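Local coordinates for protein porin (Rhodobacter blasticus, PDB 3PRN) that forms, as a homotrimer, outer-membrane channels that let small hydrophilic solutes of up to about 0.6 kDa diffuse passively, at residues A220-L226 with Y240-R246; D190-V196 with N211-L217. The protein carries 1 engineered substitution. Where two conformers were deposited one is given. Numbering follows the deposited sequence.

Contacts 1 and 2 sit in two consecutive beta hairpins of the 16-stranded antiparallel porin barrel, strands 193-200 and 206-214 for contact 2, strands 223-232 and 235-244 for contact 1. Their centres are 11 Å apart, on one side of the chain's centre, about 18 Å (contact 1) and 16 Å (contact 2) from it. Strands 206-214 and 223-232 are neighbours, so the ladder runs through both contacts: T225 N lies 2.8 Å from N211 O and Y213 N 2.9 Å from Q223 O, both probable hydrogen bonds. N215 of contact 2 also reaches G221 and Q223 of contact 1. The inward-folded segment containing residues 94-95 and 106-113, probably the pore-narrowing constriction loop, receives polar side chains from both.

Contact 1 (A220-L226 with Y240-R246); sequences AGDQVTL and YVSDIDR
Strands 223-226 and 240-244 run antiparallel, 4.7 Å apart at closest approach and at 172°, as one hairpin of the barrel wall. V224 and D243 form a hydrogen-bonded pair (V224 N to D243 O 3.0 Å, D243 N to V224 O 3.1 Å), as do L226 and V241 (L226 N to V241 O 3.0 Å, V241 N to L226 O 2.9 Å). Q223-I244 and T225-S242 are non-hydrogen-bonded pairs. Beyond the ladder, D245 N donates to D222 O (3.0 Å), and R246 N binds A220 O weakly (3.0 Å). G221 (phi 73°) has CA 4.1 Å from D245 CB, so a CB would clash; D245 OD2 accepts weakly from D222 N (3.3 Å).

On the inward face, Q223 (chi1, chi2 t) gives NE2 to S242 OG at 3.2 Å and to D109 O; its OE1 accepts from N215 and Q111. S242 OG (chi1 t) lies 2.9 Å from T225 OG1 and 3.2 Å from V224 O, while T225 OG1 bonds G108 O. Y240 OH pairs with Q272 and F107. V224, L226, V241 and D243 occupy the outer face, where D243 OD1 meets T251. Backbone pairing thus closes the wall, while inward polar groups fasten it to F107-Q111 of the probable constriction loop.

Contact 2 (D190-V196 with N211-L217); sequences DNDIAFV and NWYDNGL
Backbone pairing sets the register of this hairpin. Strand 193-196 lies antiparallel to strand 211-214, with axes 4.6 Å apart at closest approach and at 167°. A194 and D214 make a hydrogen-bonded pair (A194 N to D214 O and D214 N to A194 O, both 2.9 Å), as do V196 and W212 (V196 N to W212 O 3.0 Å, W212 N to V196 O 2.9 Å). Between them F195 and Y213 form a non-hydrogen-bonded pair.

Polar side chains organise the turns. D214 (chi1 t) closes an Asx turn, its OD1 accepting from G216 N at 2.8 Å. At G216 (phi 55°) a CB would clash with N191 OD1 and I193 CG2. N191, centre of an inverse gamma turn, has chi1 t, so that OD1 accepts from L217 N (3.0 Å) and from a water (2.9 Å) that also donates to N215 O (2.9 Å); its ND2 binds A185 O.

Aromatic and apolar contacts divide between the faces. Inside the barrel the F195 (chi1 t) and Y213 (chi1 m) rings lie nearly parallel, planes at 18°, but are slid apart with centroids 5.2 Å apart; F195 CD1 to Y213 CE1 is 3.3 Å. F89 of helix 88-91 packs on both, and Y213 OH bonds T95. Outside, the W212 indole (chi1 t) reaches obliquely over strand 193-196, with CE3 4.2 Å from V196 CG2 and CZ3 4.5 Å from A194 CB.

The wall therefore combines a ladder with an inner aromatic pair against F89, while N191 and its water join the segment leading into strand 193-200 to the turn at N215-L217.

Contact 1 (A220-L226 with Y240-R246)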
ATOM      1  N   ALA A 220      -5.714  37.239  -5.830  1.00 30.82           N
ATOM      2  CA  ALA A 220      -6.768  37.616  -4.893  1.00 30.08           C
ATOM      3  C   ALA A 220      -6.402  38.878  -4.120  1.00 30.09           C
ATOM      4  O   ALA A 220      -7.281  39.618  -3.702  1.00 29.83           O
ATOM      5  CB  ALA A 220      -6.982  36.429  -3.907  1.00 30.84           C
ATOM      6  N   GLY A 221      -5.107  39.136  -3.936  1.00 29.72           N
ATOM      7  CA  GLY A 221      -4.650  40.277  -3.146  1.00 29.39           C
ATOM      8  C   GLY A 221      -4.915  39.982  -1.673  1.00 30.12           C
ATOM      9  O   GLY A 221      -5.117  38.801  -1.264  1.00 30.64           O
ATOM     10  N   ASP A 222      -4.958  40.977  -0.809  1.00 28.84           N
ATOM     11  CA  ASP A 222      -5.226  40.813   0.593  1.00 28.26           C
ATOM     12  C   ASP A 222      -6.643  40.313   0.838  1.00 27.87           C
ATOM     13  O   ASP A 222      -7.548  40.451   0.001  1.00 26.77           O
ATOM     14  CB  ASP A 222      -4.947  42.089   1.379  1.00 32.45           C
ATOM     15  CG  ASP A 222      -3.468  42.482   1.292  1.00 37.70           C
ATOM     16  OD1 ASP A 222      -2.626  41.860   0.591  1.00 39.40           O
ATOM     17  OD2 ASP A 222      -3.119  43.480   1.975  1.00 41.38           O
ATOM     18  N   GLN A 223      -6.814  39.708   2.013  1.00 26.54           N
ATOM     19  CA  GLN A 223      -8.089  39.046   2.276  1.00 25.75           C
ATOM     20  C   GLN A 223      -8.439  39.104   3.731  1.00 25.88           C
ATOM     21  O   GLN A 223      -7.625  38.983   4.642  1.00 26.25           O
ATOM     22  CB  GLN A 223      -7.851  37.556   1.821  1.00 24.02           C
ATOM     23  CG  GLN A 223      -8.967  36.599   2.238  1.00 22.53           C
ATOM     24  CD  GLN A 223      -8.758  35.185   1.718  1.00 24.82           C
ATOM     25  OE1 GLN A 223      -7.679  34.783   1.293  1.00 23.54           O
ATOM     26  NE2 GLN A 223      -9.831  34.374   1.751  1.00 24.10           N
ATOM     27  N   VAL A 224      -9.735  39.174   4.000  1.00 25.68           N
ATOM     28  CA  VAL A 224     -10.168  39.158   5.397  1.00 25.89           C
ATOM     29  C   VAL A 224     -11.324  38.180   5.487  1.00 25.93           C
ATOM     30  O   VAL A 224     -12.182  38.139   4.601  1.00 26.03           O
ATOM     31  CB  VAL A 224     -10.686  40.592   5.701  0.50 26.79           C
ATOM     32  CG1 VAL A 224     -11.529  40.614   6.958  0.50 27.13           C
ATOM     33  CG2 VAL A 224      -9.479  41.522   5.813  0.50 27.19           C
ATOM     34  N   THR A 225     -11.310  37.372   6.539  1.00 26.27           N
ATOM     35  CA  THR A 225     -12.372  36.386   6.745  1.00 25.97           C
ATOM     36  C   THR A 225     -12.854  36.565   8.194  1.00 26.50           C
ATOM     37  O   THR A 225     -12.022  36.587   9.105  1.00 27.25           O
ATOM     38  CB  THR A 225     -11.793  34.934   6.599  1.00 23.39           C
ATOM     39  OG1 THR A 225     -11.372  34.832   5.233  1.00 23.21           O
ATOM     40  CG2 THR A 225     -12.834  33.894   6.916  1.00 24.05           C
ATOM     41  N   LEU A 226     -14.147  36.697   8.295  1.00 26.89           N
ATOM     42  CA  LEU A 226     -14.843  36.802   9.568  1.00 27.77           C
ATOM     43  C   LEU A 226     -15.724  35.566   9.702  1.00 26.68           C
ATOM     44  O   LEU A 226     -16.521  35.228   8.821  1.00 27.48           O
ATOM     45  CB  LEU A 226     -15.660  38.111   9.602  1.00 30.41           C
ATOM     46  CG  LEU A 226     -16.699  38.144  10.728  1.00 32.83           C
ATOM     47  CD1 LEU A 226     -15.955  38.352  12.037  1.00 33.43           C
ATOM     48  CD2 LEU A 226     -17.704  39.272  10.447  1.00 34.57           C
ATOM     49  N   TYR A 240     -19.433  32.181   7.850  1.00 24.90           N
ATOM     50  CA  TYR A 240     -18.303  33.033   7.556  1.00 25.11           C
ATOM     51  C   TYR A 240     -18.653  33.998   6.415  1.00 24.59           C
ATOM     52  O   TYR A 240     -19.567  33.687   5.646  1.00 24.71           O
ATOM     53  CB  TYR A 240     -16.999  32.290   7.144  1.00 24.23           C
ATOM     54  CG  TYR A 240     -17.083  31.573   5.813  1.00 23.65           C
ATOM     55  CD1 TYR A 240     -16.722  32.274   4.644  1.00 22.68           C
ATOM     56  CD2 TYR A 240     -17.457  30.248   5.695  1.00 22.55           C
ATOM     57  CE1 TYR A 240     -16.767  31.661   3.402  1.00 23.77           C
ATOM     58  CE2 TYR A 240     -17.492  29.626   4.426  1.00 23.15           C
ATOM     59  CZ  TYR A 240     -17.151  30.327   3.299  1.00 22.02           C
ATOM     60  OH  TYR A 240     -17.181  29.790   2.016  1.00 21.38           O
ATOM     61  N   VAL A 241     -17.884  35.074   6.318  1.00 25.04           N
ATOM     62  CA  VAL A 241     -18.001  35.990   5.218  1.00 24.65           C
ATOM     63  C   VAL A 241     -16.526  36.270   4.871  1.00 24.95           C
ATOM     64  O   VAL A 241     -15.745  36.316   5.837  1.00 25.04           O
ATOM     65  CB  VAL A 241     -18.667  37.328   5.608  0.50 25.25           C
ATOM     66  CG1 VAL A 241     -18.861  38.209   4.392  0.50 24.02           C
ATOM     67  CG2 VAL A 241     -19.983  37.063   6.328  0.50 25.45           C
ATOM     68  N   SER A 242     -16.203  36.414   3.605  1.00 24.25           N
ATOM     69  CA  SER A 242     -14.791  36.703   3.273  1.00 25.25           C
ATOM     70  C   SER A 242     -14.782  37.662   2.071  1.00 24.63           C
ATOM     71  O   SER A 242     -15.634  37.520   1.187  1.00 25.57           O
ATOM     72  CB  SER A 242     -14.008  35.412   2.956  1.00 23.92           C
ATOM     73  OG  SER A 242     -12.612  35.575   2.768  1.00 22.65           O
ATOM     74  N   ASP A 243     -13.848  38.556   2.047  1.00 26.00           N
ATOM     75  CA  ASP A 243     -13.557  39.523   1.041  1.00 27.49           C
ATOM     76  C   ASP A 243     -12.089  39.488   0.591  1.00 27.45           C
ATOM     77  O   ASP A 243     -11.147  39.428   1.405  1.00 28.25           O
ATOM     78  CB  ASP A 243     -13.789  40.994   1.488  1.00 33.06           C
ATOM     79  CG  ASP A 243     -15.288  41.229   1.584  1.00 38.46           C
ATOM     80  OD1 ASP A 243     -16.006  41.190   0.512  1.00 40.71           O
ATOM     81  OD2 ASP A 243     -15.833  41.422   2.729  1.00 42.06           O
ATOM     82  N   ILE A 244     -11.901  39.581  -0.717  1.00 27.36           N
ATOM     83  CA  ILE A 244     -10.562  39.688  -1.269  1.00 27.85           C
ATOM     84  C   ILE A 244     -10.463  41.041  -1.984  1.00 29.41           C
ATOM     85  O   ILE A 244     -11.511  41.632  -2.307  1.00 28.53           O
ATOM     86  CB  ILE A 244     -10.218  38.520  -2.205  1.00 26.54           C
ATOM     87  CG1 ILE A 244     -11.208  38.358  -3.361  1.00 25.23           C
ATOM     88  CG2 ILE A 244     -10.220  37.202  -1.364  1.00 25.57           C
ATOM     89  CD1 ILE A 244     -10.833  37.311  -4.387  1.00 23.91           C
ATOM     90  N   ASP A 245      -9.272  41.511  -2.243  1.00 29.89           N
ATOM     91  CA  ASP A 245      -9.004  42.730  -2.964  1.00 32.70           C
ATOM     92  C   ASP A 245      -9.175  42.610  -4.478  1.00 31.74           C
ATOM     93  O   ASP A 245      -9.188  43.690  -5.115  1.00 33.77           O
ATOM     94  CB  ASP A 245      -7.538  43.224  -2.786  1.00 36.96           C
ATOM     95  CG  ASP A 245      -7.370  43.986  -1.496  1.00 43.26           C
ATOM     96  OD1 ASP A 245      -8.339  44.490  -0.884  1.00 45.84           O
ATOM     97  OD2 ASP A 245      -6.202  44.068  -1.015  1.00 46.22           O
ATOM     98  N   ARG A 246      -9.213  41.450  -5.096  1.00 32.25           N
ATOM     99  CA  ARG A 246      -9.342  41.407  -6.555  1.00 30.97           C
ATOM    100  C   ARG A 246     -10.533  42.256  -7.026  1.00 30.95           C
ATOM    101  O   ARG A 246     -11.676  42.189  -6.592  1.00 30.44           O
ATOM    102  CB  ARG A 246      -9.441  40.015  -7.085  1.00 33.10           C
ATOM    103  CG  ARG A 246      -9.291  39.739  -8.555  1.00 34.91           C
ATOM    104  CD  ARG A 246      -9.434  38.216  -8.780  1.00 38.07           C
ATOM    105  NE  ARG A 246     -10.804  37.808  -8.734  1.00 40.59           N
ATOM    106  CZ  ARG A 246     -11.398  36.697  -8.287  1.00 42.64           C
ATOM    107  NH1 ARG A 246     -10.667  35.732  -7.717  1.00 40.95           N
ATOM    108  NH2 ARG A 246     -12.748  36.604  -8.420  1.00 41.36           N
TER

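Contact 2 (D190-V196 with N211-L217)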
ATOM      1  N   ASP A 190       9.524  35.554  -4.702  1.00 34.48           N
ATOM      2  CA  ASP A 190       8.844  36.719  -4.247  1.00 35.44           C
ATOM      3  C   ASP A 190       7.397  36.506  -3.843  1.00 34.51           C
ATOM      4  O   ASP A 190       6.691  37.498  -3.582  1.00 34.81           O
ATOM      5  CB  ASP A 190       8.920  37.868  -5.277  1.00 42.19           C
ATOM      6  CG  ASP A 190      10.376  38.314  -5.469  1.00 47.30           C
ATOM      7  OD1 ASP A 190      11.172  38.371  -4.503  1.00 49.27           O
ATOM      8  OD2 ASP A 190      10.743  38.599  -6.643  1.00 51.35           O
ATOM      9  N   ASN A 191       6.961  35.245  -3.741  1.00 33.52           N
ATOM     10  CA  ASN A 191       5.570  34.997  -3.297  1.00 31.82           C
ATOM     11  C   ASN A 191       5.605  35.013  -1.783  1.00 31.98           C
ATOM     12  O   ASN A 191       5.742  33.933  -1.175  1.00 31.58           O
ATOM     13  CB  ASN A 191       5.153  33.639  -3.870  1.00 29.83           C
ATOM     14  CG  ASN A 191       3.726  33.290  -3.538  1.00 31.80           C
ATOM     15  OD1 ASN A 191       2.868  34.170  -3.404  1.00 30.73           O
ATOM     16  ND2 ASN A 191       3.451  31.976  -3.378  1.00 30.66           N
ATOM     17  N   ASP A 192       5.620  36.163  -1.132  1.00 30.55           N
ATOM     18  CA  ASP A 192       5.744  36.223   0.306  1.00 30.35           C
ATOM     19  C   ASP A 192       4.361  36.395   0.926  1.00 29.89           C
ATOM     20  O   ASP A 192       3.593  37.301   0.552  1.00 30.25           O
ATOM     21  CB  ASP A 192       6.724  37.291   0.785  1.00 32.70           C
ATOM     22  CG  ASP A 192       8.064  37.209   0.090  1.00 35.98           C
ATOM     23  OD1 ASP A 192       8.588  36.121  -0.211  1.00 34.03           O
ATOM     24  OD2 ASP A 192       8.631  38.302  -0.249  1.00 39.13           O
ATOM     25  N   ILE A 193       3.979  35.468   1.813  1.00 28.33           N
ATOM     26  CA  ILE A 193       2.605  35.485   2.299  1.00 26.91           C
ATOM     27  C   ILE A 193       2.558  35.646   3.797  1.00 25.81           C
ATOM     28  O   ILE A 193       3.548  35.387   4.485  1.00 25.74           O
ATOM     29  CB  ILE A 193       1.855  34.219   1.806  1.00 26.02           C
ATOM     30  CG1 ILE A 193       2.505  32.929   2.379  1.00 26.14           C
ATOM     31  CG2 ILE A 193       1.833  34.227   0.287  1.00 23.03           C
ATOM     32  CD1 ILE A 193       1.711  31.676   1.968  1.00 26.26           C
ATOM     33  N   ALA A 194       1.435  36.104   4.339  1.00 25.50           N
ATOM     34  CA  ALA A 194       1.403  36.323   5.786  1.00 25.41           C
ATOM     35  C   ALA A 194      -0.029  36.169   6.287  1.00 25.08           C
ATOM     36  O   ALA A 194      -0.957  36.376   5.533  1.00 25.48           O
ATOM     37  CB  ALA A 194       1.906  37.699   6.202  1.00 26.60           C
ATOM     38  N   PHE A 195      -0.156  35.855   7.537  1.00 25.04           N
ATOM     39  CA  PHE A 195      -1.419  35.646   8.182  1.00 25.75           C
ATOM     40  C   PHE A 195      -1.386  36.212   9.594  1.00 26.06           C
ATOM     41  O   PHE A 195      -0.411  36.061  10.340  1.00 27.22           O
ATOM     42  CB  PHE A 195      -1.681  34.121   8.280  1.00 24.74           C
ATOM     43  CG  PHE A 195      -2.625  33.696   9.363  1.00 24.45           C
ATOM     44  CD1 PHE A 195      -3.958  34.117   9.347  1.00 23.79           C
ATOM     45  CD2 PHE A 195      -2.237  32.767  10.331  1.00 24.54           C
ATOM     46  CE1 PHE A 195      -4.866  33.664  10.288  1.00 24.75           C
ATOM     47  CE2 PHE A 195      -3.129  32.341  11.305  1.00 22.68           C
ATOM     48  CZ  PHE A 195      -4.453  32.741  11.269  1.00 23.00           C
ATOM     49  N   VAL A 196      -2.507  36.806   9.995  1.00 26.29           N
ATOM     50  CA  VAL A 196      -2.632  37.211  11.392  1.00 26.88           C
ATOM     51  C   VAL A 196      -4.097  36.924  11.738  1.00 27.03           C
ATOM     52  O   VAL A 196      -4.952  37.244  10.903  1.00 26.41           O
ATOM     53  CB  VAL A 196      -2.393  38.724  11.600  1.00 30.04           C
ATOM     54  CG1 VAL A 196      -2.657  39.026  13.060  1.00 30.59           C
ATOM     55  CG2 VAL A 196      -0.946  39.093  11.254  1.00 30.65           C
ATOM     56  N   ASN A 211      -9.576  36.464  10.522  1.00 28.07           N
ATOM     57  CA  ASN A 211      -8.289  36.155   9.947  1.00 27.75           C
ATOM     58  C   ASN A 211      -8.018  37.136   8.797  1.00 27.93           C
ATOM     59  O   ASN A 211      -8.946  37.413   8.007  1.00 28.32           O
ATOM     60  CB  ASN A 211      -8.314  34.735   9.331  1.00 25.38           C
ATOM     61  CG  ASN A 211      -8.432  33.662  10.397  1.00 26.40           C
ATOM     62  OD1 ASN A 211      -8.032  33.851  11.559  1.00 25.06           O
ATOM     63  ND2 ASN A 211      -8.992  32.496  10.041  1.00 25.37           N
ATOM     64  N   TRP A 212      -6.812  37.611   8.714  1.00 27.59           N
ATOM     65  CA  TRP A 212      -6.362  38.514   7.680  1.00 27.78           C
ATOM     66  C   TRP A 212      -5.205  37.872   6.936  1.00 27.02           C
ATOM     67  O   TRP A 212      -4.311  37.312   7.608  1.00 27.75           O
ATOM     68  CB  TRP A 212      -5.879  39.842   8.377  1.00 30.70           C
ATOM     69  CG  TRP A 212      -5.217  40.737   7.359  1.00 34.32           C
ATOM     70  CD1 TRP A 212      -5.839  41.567   6.445  1.00 35.56           C
ATOM     71  CD2 TRP A 212      -3.806  40.819   7.072  1.00 34.91           C
ATOM     72  NE1 TRP A 212      -4.891  42.159   5.627  1.00 35.58           N
ATOM     73  CE2 TRP A 212      -3.639  41.704   5.995  1.00 35.71           C
ATOM     74  CE3 TRP A 212      -2.679  40.204   7.623  1.00 35.99           C
ATOM     75  CZ2 TRP A 212      -2.381  42.030   5.489  1.00 35.90           C
ATOM     76  CZ3 TRP A 212      -1.431  40.504   7.098  1.00 36.08           C
ATOM     77  CH2 TRP A 212      -1.294  41.420   6.051  1.00 35.49           C
ATOM     78  N   TYR A 213      -5.151  37.947   5.609  1.00 27.11           N
ATOM     79  CA  TYR A 213      -4.000  37.422   4.897  1.00 26.67           C
ATOM     80  C   TYR A 213      -3.426  38.430   3.889  1.00 27.40           C
ATOM     81  O   TYR A 213      -4.193  39.156   3.212  1.00 27.19           O
ATOM     82  CB  TYR A 213      -4.439  36.227   3.975  1.00 26.97           C
ATOM     83  CG  TYR A 213      -5.000  35.093   4.826  1.00 25.90           C
ATOM     84  CD1 TYR A 213      -4.120  34.165   5.413  1.00 26.66           C
ATOM     85  CD2 TYR A 213      -6.328  34.977   5.031  1.00 25.37           C
ATOM     86  CE1 TYR A 213      -4.640  33.152   6.220  1.00 26.51           C
ATOM     87  CE2 TYR A 213      -6.853  33.966   5.821  1.00 27.35           C
ATOM     88  CZ  TYR A 213      -5.991  33.060   6.432  1.00 26.24           C
ATOM     89  OH  TYR A 213      -6.552  32.081   7.190  1.00 26.80           O
ATOM     90  N   ASP A 214      -2.157  38.276   3.656  1.00 26.61           N
ATOM     91  CA  ASP A 214      -1.453  38.837   2.525  1.00 27.76           C
ATOM     92  C   ASP A 214      -1.144  37.592   1.653  1.00 27.38           C
ATOM     93  O   ASP A 214      -0.405  36.725   2.130  1.00 27.17           O
ATOM     94  CB  ASP A 214      -0.164  39.492   2.936  1.00 30.36           C
ATOM     95  CG  ASP A 214       0.615  40.019   1.741  1.00 35.41           C
ATOM     96  OD1 ASP A 214       0.603  39.468   0.615  1.00 35.13           O
ATOM     97  OD2 ASP A 214       1.288  41.065   1.963  1.00 39.15           O
ATOM     98  N   ASN A 215      -1.754  37.494   0.499  1.00 26.81           N
ATOM     99  CA  ASN A 215      -1.724  36.388  -0.395  1.00 26.73           C
ATOM    100  C   ASN A 215      -0.598  36.434  -1.393  1.00 27.05           C
ATOM    101  O   ASN A 215      -0.587  35.689  -2.353  1.00 26.38           O
ATOM    102  CB  ASN A 215      -3.074  36.104  -1.069  1.00 24.75           C
ATOM    103  CG  ASN A 215      -4.088  35.621  -0.054  1.00 27.71           C
ATOM    104  OD1 ASN A 215      -3.866  34.619   0.669  1.00 28.98           O
ATOM    105  ND2 ASN A 215      -5.283  36.207   0.013  1.00 23.77           N
ATOM    106  N   GLY A 216       0.419  37.261  -1.113  1.00 27.90           N
ATOM    107  CA  GLY A 216       1.597  37.308  -1.970  1.00 29.25           C
ATOM    108  C   GLY A 216       1.312  37.582  -3.438  1.00 30.22           C
ATOM    109  O   GLY A 216       0.665  38.594  -3.727  1.00 30.32           O
ATOM    110  N   LEU A 217       1.769  36.756  -4.365  1.00 30.53           N
ATOM    111  CA  LEU A 217       1.568  37.014  -5.784  1.00 31.36           C
ATOM    112  C   LEU A 217       0.199  36.546  -6.262  1.00 31.66           C
ATOM    113  O   LEU A 217      -0.105  36.689  -7.451  1.00 31.53           O
ATOM    114  CB  LEU A 217       2.681  36.387  -6.643  1.00 32.08           C
ATOM    115  CG  LEU A 217       4.108  36.899  -6.439  1.00 34.65           C
ATOM    116  CD1 LEU A 217       5.146  36.176  -7.314  1.00 34.26           C
ATOM    117  CD2 LEU A 217       4.239  38.396  -6.699  1.00 34.62           C
TER
HETATM  118  O   HOH W   1       0.242  33.002  -3.181  1.00 29.89           O